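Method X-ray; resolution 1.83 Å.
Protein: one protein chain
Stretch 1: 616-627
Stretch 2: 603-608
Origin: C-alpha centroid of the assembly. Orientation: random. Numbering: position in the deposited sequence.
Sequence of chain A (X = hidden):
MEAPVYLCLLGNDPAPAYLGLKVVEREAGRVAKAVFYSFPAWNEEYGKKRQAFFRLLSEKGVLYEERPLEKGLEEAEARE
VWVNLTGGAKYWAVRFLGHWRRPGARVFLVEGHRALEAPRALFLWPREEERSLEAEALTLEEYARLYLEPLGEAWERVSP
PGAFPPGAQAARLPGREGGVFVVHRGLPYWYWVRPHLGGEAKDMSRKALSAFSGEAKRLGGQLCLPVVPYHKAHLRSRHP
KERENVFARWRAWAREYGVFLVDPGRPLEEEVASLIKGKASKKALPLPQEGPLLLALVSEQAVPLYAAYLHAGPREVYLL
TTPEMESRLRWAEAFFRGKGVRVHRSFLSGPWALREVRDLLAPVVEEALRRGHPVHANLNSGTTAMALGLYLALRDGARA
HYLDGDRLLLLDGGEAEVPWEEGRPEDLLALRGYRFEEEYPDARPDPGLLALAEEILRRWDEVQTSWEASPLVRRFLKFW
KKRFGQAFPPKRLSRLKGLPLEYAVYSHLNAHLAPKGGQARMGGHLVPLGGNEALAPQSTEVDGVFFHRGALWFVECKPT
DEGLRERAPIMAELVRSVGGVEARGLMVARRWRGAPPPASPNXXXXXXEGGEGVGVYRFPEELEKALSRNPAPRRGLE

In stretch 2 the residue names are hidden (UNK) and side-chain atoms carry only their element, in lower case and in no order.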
ATOM      1  N   VAL A 616      -7.949 -25.944  -3.322  1.00 72.46           N
ATOM      2  CA  VAL A 616      -7.040 -25.645  -4.422  1.00 64.80           C
ATOM      3  C   VAL A 616      -7.820 -25.723  -5.713  1.00 62.58           C
ATOM      4  O   VAL A 616      -8.525 -26.703  -5.947  1.00 66.02           O
ATOM      5  CB  VAL A 616      -5.877 -26.653  -4.488  1.00 63.30           C
ATOM      6  CG1 VAL A 616      -4.967 -26.357  -5.677  1.00 62.37           C
ATOM      7  CG2 VAL A 616      -5.090 -26.652  -3.183  1.00 65.31           C
ATOM      8  N   TYR A 617      -7.691 -24.698  -6.546  1.00 56.71           N
ATOM      9  CA  TYR A 617      -8.410 -24.662  -7.802  1.00 59.00           C
ATOM     10  C   TYR A 617      -7.630 -25.394  -8.878  1.00 57.22           C
ATOM     11  O   TYR A 617      -6.423 -25.614  -8.765  1.00 55.05           O
ATOM     12  CB  TYR A 617      -8.701 -23.229  -8.243  1.00 60.44           C
ATOM     13  CG  TYR A 617      -9.606 -22.481  -7.306  1.00 62.10           C
ATOM     14  CD1 TYR A 617      -9.089 -21.818  -6.193  1.00 66.26           C
ATOM     15  CD2 TYR A 617     -10.974 -22.430  -7.527  1.00 65.28           C
ATOM     16  CE1 TYR A 617      -9.914 -21.129  -5.322  1.00 69.19           C
ATOM     17  CE2 TYR A 617     -11.812 -21.741  -6.663  1.00 69.24           C
ATOM     18  CZ  TYR A 617     -11.279 -21.094  -5.563  1.00 70.35           C
ATOM     19  OH  TYR A 617     -12.102 -20.404  -4.707  1.00 75.07           O
ATOM     20  N   ARG A 618      -8.350 -25.784  -9.920  1.00 59.27           N
ATOM     21  CA  ARG A 618      -7.779 -26.548 -11.001  1.00 60.95           C
ATOM     22  C   ARG A 618      -7.356 -25.600 -12.123  1.00 52.65           C
ATOM     23  O   ARG A 618      -8.149 -24.815 -12.625  1.00 49.96           O
ATOM     24  CB  ARG A 618      -8.788 -27.595 -11.496  1.00 66.34           C
ATOM     25  CG  ARG A 618      -8.174 -28.638 -12.421  1.00 75.29           C
ATOM     26  CD  ARG A 618      -9.210 -29.649 -12.911  1.00 82.59           C
ATOM     27  NE  ARG A 618      -8.939 -30.078 -14.285  1.00 87.90           N
ATOM     28  CZ  ARG A 618      -7.997 -30.950 -14.646  1.00 90.50           C
ATOM     29  NH1 ARG A 618      -7.207 -31.527 -13.742  1.00 87.94           N
ATOM     30  NH2 ARG A 618      -7.845 -31.254 -15.930  1.00 94.35           N
ATOM     31  N   PHE A 619      -6.092 -25.684 -12.510  1.00 52.48           N
ATOM     32  CA  PHE A 619      -5.553 -24.854 -13.571  1.00 50.27           C
ATOM     33  C   PHE A 619      -5.476 -25.717 -14.833  1.00 54.00           C
ATOM     34  O   PHE A 619      -4.914 -26.815 -14.765  1.00 53.18           O
ATOM     35  CB  PHE A 619      -4.153 -24.374 -13.174  1.00 50.54           C
ATOM     36  CG  PHE A 619      -3.587 -23.339 -14.096  1.00 49.75           C
ATOM     37  CD1 PHE A 619      -2.862 -23.709 -15.222  1.00 49.21           C
ATOM     38  CD2 PHE A 619      -3.793 -21.990 -13.847  1.00 50.13           C
ATOM     39  CE1 PHE A 619      -2.355 -22.754 -16.083  1.00 46.33           C
ATOM     40  CE2 PHE A 619      -3.289 -21.029 -14.701  1.00 47.65           C
ATOM     41  CZ  PHE A 619      -2.572 -21.413 -15.824  1.00 48.17           C
ATOM     42  N   PRO A 620      -5.969 -25.251 -15.981  1.00 52.28           N
ATOM     43  CA  PRO A 620      -6.483 -23.901 -16.202  1.00 52.06           C
ATOM     44  C   PRO A 620      -7.999 -23.793 -16.188  1.00 56.56           C
ATOM     45  O   PRO A 620      -8.524 -22.687 -16.380  1.00 55.42           O
ATOM     46  CB  PRO A 620      -5.987 -23.586 -17.611  1.00 53.79           C
ATOM     47  CG  PRO A 620      -6.021 -24.919 -18.300  1.00 57.27           C
ATOM     48  CD  PRO A 620      -5.601 -25.916 -17.248  1.00 55.22           C
ATOM     49  N   GLU A 621      -8.696 -24.918 -15.979  1.00 56.70           N
ATOM     50  CA  GLU A 621     -10.163 -24.973 -16.142  1.00 61.86           C
ATOM     51  C   GLU A 621     -10.876 -23.993 -15.227  1.00 59.68           C
ATOM     52  O   GLU A 621     -11.821 -23.334 -15.646  1.00 57.84           O
ATOM     53  CB  GLU A 621     -10.721 -26.389 -15.878  1.00 65.55           C
ATOM     54  CG  GLU A 621     -10.474 -27.404 -16.988  1.00 68.04           C
ATOM     55  CD  GLU A 621      -9.061 -27.974 -16.996  1.00 70.76           C
ATOM     56  OE1 GLU A 621      -8.281 -27.724 -16.049  1.00 66.96           O
ATOM     57  OE2 GLU A 621      -8.730 -28.683 -17.969  1.00 73.06           O
ATOM     58  N   GLU A 622     -10.423 -23.911 -13.977  1.00 59.75           N
ATOM     59  CA  GLU A 622     -11.074 -23.072 -12.976  1.00 61.19           C
ATOM     60  C   GLU A 622     -10.418 -21.699 -12.771  1.00 61.90           C
ATOM     61  O   GLU A 622     -10.546 -21.130 -11.687  1.00 58.25           O
ATOM     62  CB  GLU A 622     -11.136 -23.813 -11.639  1.00 61.22           C
ATOM     63  CG  GLU A 622     -12.015 -25.050 -11.673  1.00 65.47           C
ATOM     64  CD  GLU A 622     -12.194 -25.664 -10.303  1.00 67.43           C
ATOM     65  OE1 GLU A 622     -11.174 -25.984  -9.654  1.00 64.92           O
ATOM     66  OE2 GLU A 622     -13.354 -25.826  -9.872  1.00 76.02           O
ATOM     67  N   LEU A 623      -9.740 -21.165 -13.793  1.00 61.11           N
ATOM     68  CA  LEU A 623      -9.167 -19.816 -13.713  1.00 59.02           C
ATOM     69  C   LEU A 623     -10.222 -18.783 -13.342  1.00 62.97           C
ATOM     70  O   LEU A 623     -10.085 -18.088 -12.334  1.00 66.81           O
ATOM     71  CB  LEU A 623      -8.497 -19.400 -15.023  1.00 56.81           C
ATOM     72  CG  LEU A 623      -6.976 -19.524 -15.089  1.00 57.47           C
ATOM     73  CD1 LEU A 623      -6.489 -19.032 -16.443  1.00 54.54           C
ATOM     74  CD2 LEU A 623      -6.302 -18.757 -13.959  1.00 54.78           C
ATOM     75  N   GLU A 624     -11.267 -18.677 -14.155  1.00 60.76           N
ATOM     76  CA  GLU A 624     -12.373 -17.767 -13.871  1.00 66.84           C
ATOM     77  C   GLU A 624     -12.818 -17.858 -12.404  1.00 65.16           C
ATOM     78  O   GLU A 624     -12.895 -16.855 -11.694  1.00 58.36           O
ATOM     79  CB  GLU A 624     -13.550 -18.078 -14.803  1.00 72.88           C
ATOM     80  CG  GLU A 624     -14.785 -17.200 -14.614  1.00 78.01           C
ATOM     81  CD  GLU A 624     -14.672 -15.846 -15.285  1.00 84.79           C
ATOM     82  OE1 GLU A 624     -13.550 -15.300 -15.374  1.00 87.95           O
ATOM     83  OE2 GLU A 624     -15.719 -15.325 -15.723  1.00 90.19           O
ATOM     84  N   LYS A 625     -13.096 -19.078 -11.968  1.00 66.29           N
ATOM     85  CA  LYS A 625     -13.555 -19.365 -10.612  1.00 69.51           C
ATOM     86  C   LYS A 625     -12.543 -18.904  -9.561  1.00 69.66           C
ATOM     87  O   LYS A 625     -12.926 -18.311  -8.549  1.00 71.13           O
ATOM     88  CB  LYS A 625     -13.801 -20.871 -10.483  1.00 73.18           C
ATOM     89  CG  LYS A 625     -14.707 -21.320  -9.357  1.00 77.97           C
ATOM     90  CD  LYS A 625     -15.003 -22.810  -9.519  1.00 80.86           C
ATOM     91  CE  LYS A 625     -15.979 -23.320  -8.476  1.00 85.47           C
ATOM     92  NZ  LYS A 625     -15.368 -23.365  -7.119  1.00 87.23           N
ATOM     93  N   ALA A 626     -11.259 -19.174  -9.806  1.00 68.10           N
ATOM     94  CA  ALA A 626     -10.184 -18.829  -8.866  1.00 68.50           C
ATOM     95  C   ALA A 626      -9.931 -17.321  -8.772  1.00 68.92           C
ATOM     96  O   ALA A 626      -9.829 -16.783  -7.670  1.00 67.35           O
ATOM     97  CB  ALA A 626      -8.893 -19.545  -9.236  1.00 68.01           C
ATOM     98  N   LEU A 627      -9.839 -16.648  -9.919  1.00 67.34           N
ATOM     99  CA  LEU A 627      -9.577 -15.206  -9.949  1.00 68.76           C
ATOM    100  C   LEU A 627     -10.765 -14.338  -9.469  1.00 73.44           C
ATOM    101  O   LEU A 627     -10.586 -13.142  -9.247  1.00 73.36           O
ATOM    102  CB  LEU A 627      -9.147 -14.748 -11.355  1.00 63.97           C
ATOM    103  CG  LEU A 627      -7.991 -15.482 -12.052  1.00 62.04           C
ATOM    104  CD1 LEU A 627      -7.609 -14.792 -13.351  1.00 59.01           C
ATOM    105  CD2 LEU A 627      -6.772 -15.625 -11.155  1.00 61.38           C
ATOM    106  N   UNK A 603      -2.983 -14.400  -1.625  1.00 40.17           N
ATOM    107  CA  UNK A 603      -2.524 -15.438  -2.571  1.00 40.98           C
ATOM    108  C   UNK A 603      -3.672 -16.354  -2.982  1.00 43.60           C
ATOM    109  O   UNK A 603      -4.617 -16.526  -2.220  1.00 44.36           O
ATOM    110  c   UNK A 603      -0.226 -15.463  -1.394  1.00 41.05           C
ATOM    111  c   UNK A 603       0.785 -16.404  -0.753  1.00 41.96           C
ATOM    112  c   UNK A 603      -1.397 -16.256  -1.973  1.00 39.66           C
ATOM    113  c   UNK A 603       0.439 -14.629  -2.480  1.00 39.28           C
ATOM    114  N   UNK A 604      -3.586 -16.892  -4.196  1.00 41.00           N
ATOM    115  CA  UNK A 604      -4.569 -17.828  -4.748  1.00 44.01           C
ATOM    116  C   UNK A 604      -3.775 -19.075  -5.169  1.00 45.78           C
ATOM    117  O   UNK A 604      -2.720 -18.962  -5.794  1.00 43.12           O
ATOM    118  c   UNK A 604      -6.105 -15.992  -5.547  1.00 44.15           C
ATOM    119  c   UNK A 604      -5.310 -17.218  -5.964  1.00 45.34           C
ATOM    120  c   UNK A 604      -6.229 -18.234  -6.641  1.00 46.97           C
ATOM    121  N   UNK A 605      -4.262 -20.250  -4.781  1.00 46.70           N
ATOM    122  CA  UNK A 605      -3.550 -21.505  -5.004  1.00 48.28           C
ATOM    123  C   UNK A 605      -4.259 -22.338  -6.061  1.00 49.99           C
ATOM    124  O   UNK A 605      -5.466 -22.584  -5.955  1.00 47.00           O
ATOM    125  c   UNK A 605      -1.205 -22.027  -2.686  1.00 48.49           C
ATOM    126  c   UNK A 605      -3.472 -22.293  -3.709  1.00 47.99           C
ATOM    127  c   UNK A 605      -2.978 -20.700  -1.821  1.00 48.66           C
ATOM    128  c   UNK A 605      -0.784 -20.513  -0.898  1.00 48.42           C
ATOM    129  c   UNK A 605      -0.331 -21.464  -1.783  1.00 52.80           C
ATOM    130  c   UNK A 605      -2.107 -20.128  -0.909  1.00 49.19           C
ATOM    131  c   UNK A 605      -2.535 -21.668  -2.716  1.00 48.87           C
ATOM    132  o   UNK A 605       0.108 -19.965  -0.009  1.00 50.33           O
ATOM    133  N   UNK A 606      -3.509 -22.762  -7.076  1.00 48.11           N
ATOM    134  CA  UNK A 606      -4.066 -23.581  -8.156  1.00 49.78           C
ATOM    135  C   UNK A 606      -3.148 -24.720  -8.495  1.00 48.33           C
ATOM    136  O   UNK A 606      -1.962 -24.734  -8.120  1.00 48.70           O
ATOM    137  c   UNK A 606      -5.231 -21.586  -9.159  1.00 47.97           C
ATOM    138  c   UNK A 606      -7.089 -21.806 -11.527  1.00 54.82           C
ATOM    139  c   UNK A 606      -4.269 -22.740  -9.410  1.00 48.76           C
ATOM    140 se   UNK A 606      -5.591 -20.691 -10.847  1.00 50.51          SE
ATOM    141  N   UNK A 607      -3.685 -25.700  -9.223  1.00 53.22           N
ATOM    142  CA  UNK A 607      -2.895 -26.859  -9.610  1.00 56.33           C
ATOM    143  C   UNK A 607      -3.391 -27.514 -10.899  1.00 55.57           C
ATOM    144  O   UNK A 607      -4.592 -27.543 -11.181  1.00 52.17           O
ATOM    145  c   UNK A 607      -2.860 -27.870  -8.475  1.00 58.54           C
ATOM    146  N   UNK A 608      -2.441 -28.019 -11.681  1.00 58.98           N
ATOM    147  CA  UNK A 608      -2.752 -28.752 -12.904  1.00 60.42           C
ATOM    148  C   UNK A 608      -3.462 -30.059 -12.538  1.00 61.48           C
ATOM    149  O   UNK A 608      -4.503 -30.389 -13.119  1.00 62.35           O
ATOM    150  c   UNK A 608      -0.939 -26.551 -14.004  1.00 61.18           C
ATOM    151  c   UNK A 608       0.125 -28.229 -15.510  1.00 59.15           C
ATOM    152  c   UNK A 608      -1.495 -29.000 -13.742  1.00 59.16           C
ATOM    153  c   UNK A 608      -1.130 -27.881 -14.721  1.00 60.71           C
TER

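Position 603 lies in the strand and has four side-chain carbons, forked at the second carbon beyond CA; they are out of reach of stretch 1. This is the pattern of leucine, and for L603 an apolar side chain suits its buried position.

At position 604 a single carbon carries two more, so the branch lies at CB, and the group points toward stretch 1, where one of its outer carbons comes close to CB of A626. This is valine. V604 CG1 lies 3.9 Å from A626 CB; valine offers a compact apolar surface to the methyl of A626.

Position 605 has one carbon leading to a six-carbon ring that bears an oxygen, and the ring leads away from stretch 1, which identifies tyrosine. The hydroxyl of Y605 is hydrogen-bonded elsewhere in the structure. Its backbone makes the contact instead: Y617 N donates to Y605 O at 3.1 Å, nearly straight at 168°.

The side chain at 606 is an unbranched run of two carbons, a selenium and a terminal carbon. The selenium lies close to F619 CD2 and L623 CD2, and the terminal carbon approaches A626 CB. Selenium settles the matter: this is selenomethionine, M606. It shares a sheet face with Y617, and its flexible chain reaches into the space between strand and helix. M606 CE lies 3.9 Å from Y617 CB and 3.7 Å from A626 CB, while M606 SE sits 3.7 Å from both F619 CD2 and L623 CD2. The selenium meets the F619 ring at its edge.

One carbon is all that position 607 carries, and this CB packs 3.8 Å from V616 CG1, so the residue is alanine. A607 makes a small apolar contact in a buried place. The backbone is used twice: A607 N donates to Y617 O at 2.8 Å, and A607 O accepts from F619 N at 2.7 Å.

Position 608 again shows four carbons forked at the second. Although CA-to-CB points away overall, the end of the side chain returns, bringing a carbon close to F619 CD1; this is leucine. L608 CD1 lies 3.6 Å from F619 CD1. The chain turns a corner here, and L608 CA makes a CA-H...O contact with F619 O at 3.4 Å.

The contact works in two layers. Parallel pairing of Y617 with M606 and R618 with A607 fixes the register through three backbone hydrogen bonds. Stretch 1 then turns through P620 to L623 into a helix that runs back roughly antiparallel to the strand, and M606, with 131 Å² covered, the most of any residue here, fills the space between them.

Stretch 2 (603-608) LVYMAL
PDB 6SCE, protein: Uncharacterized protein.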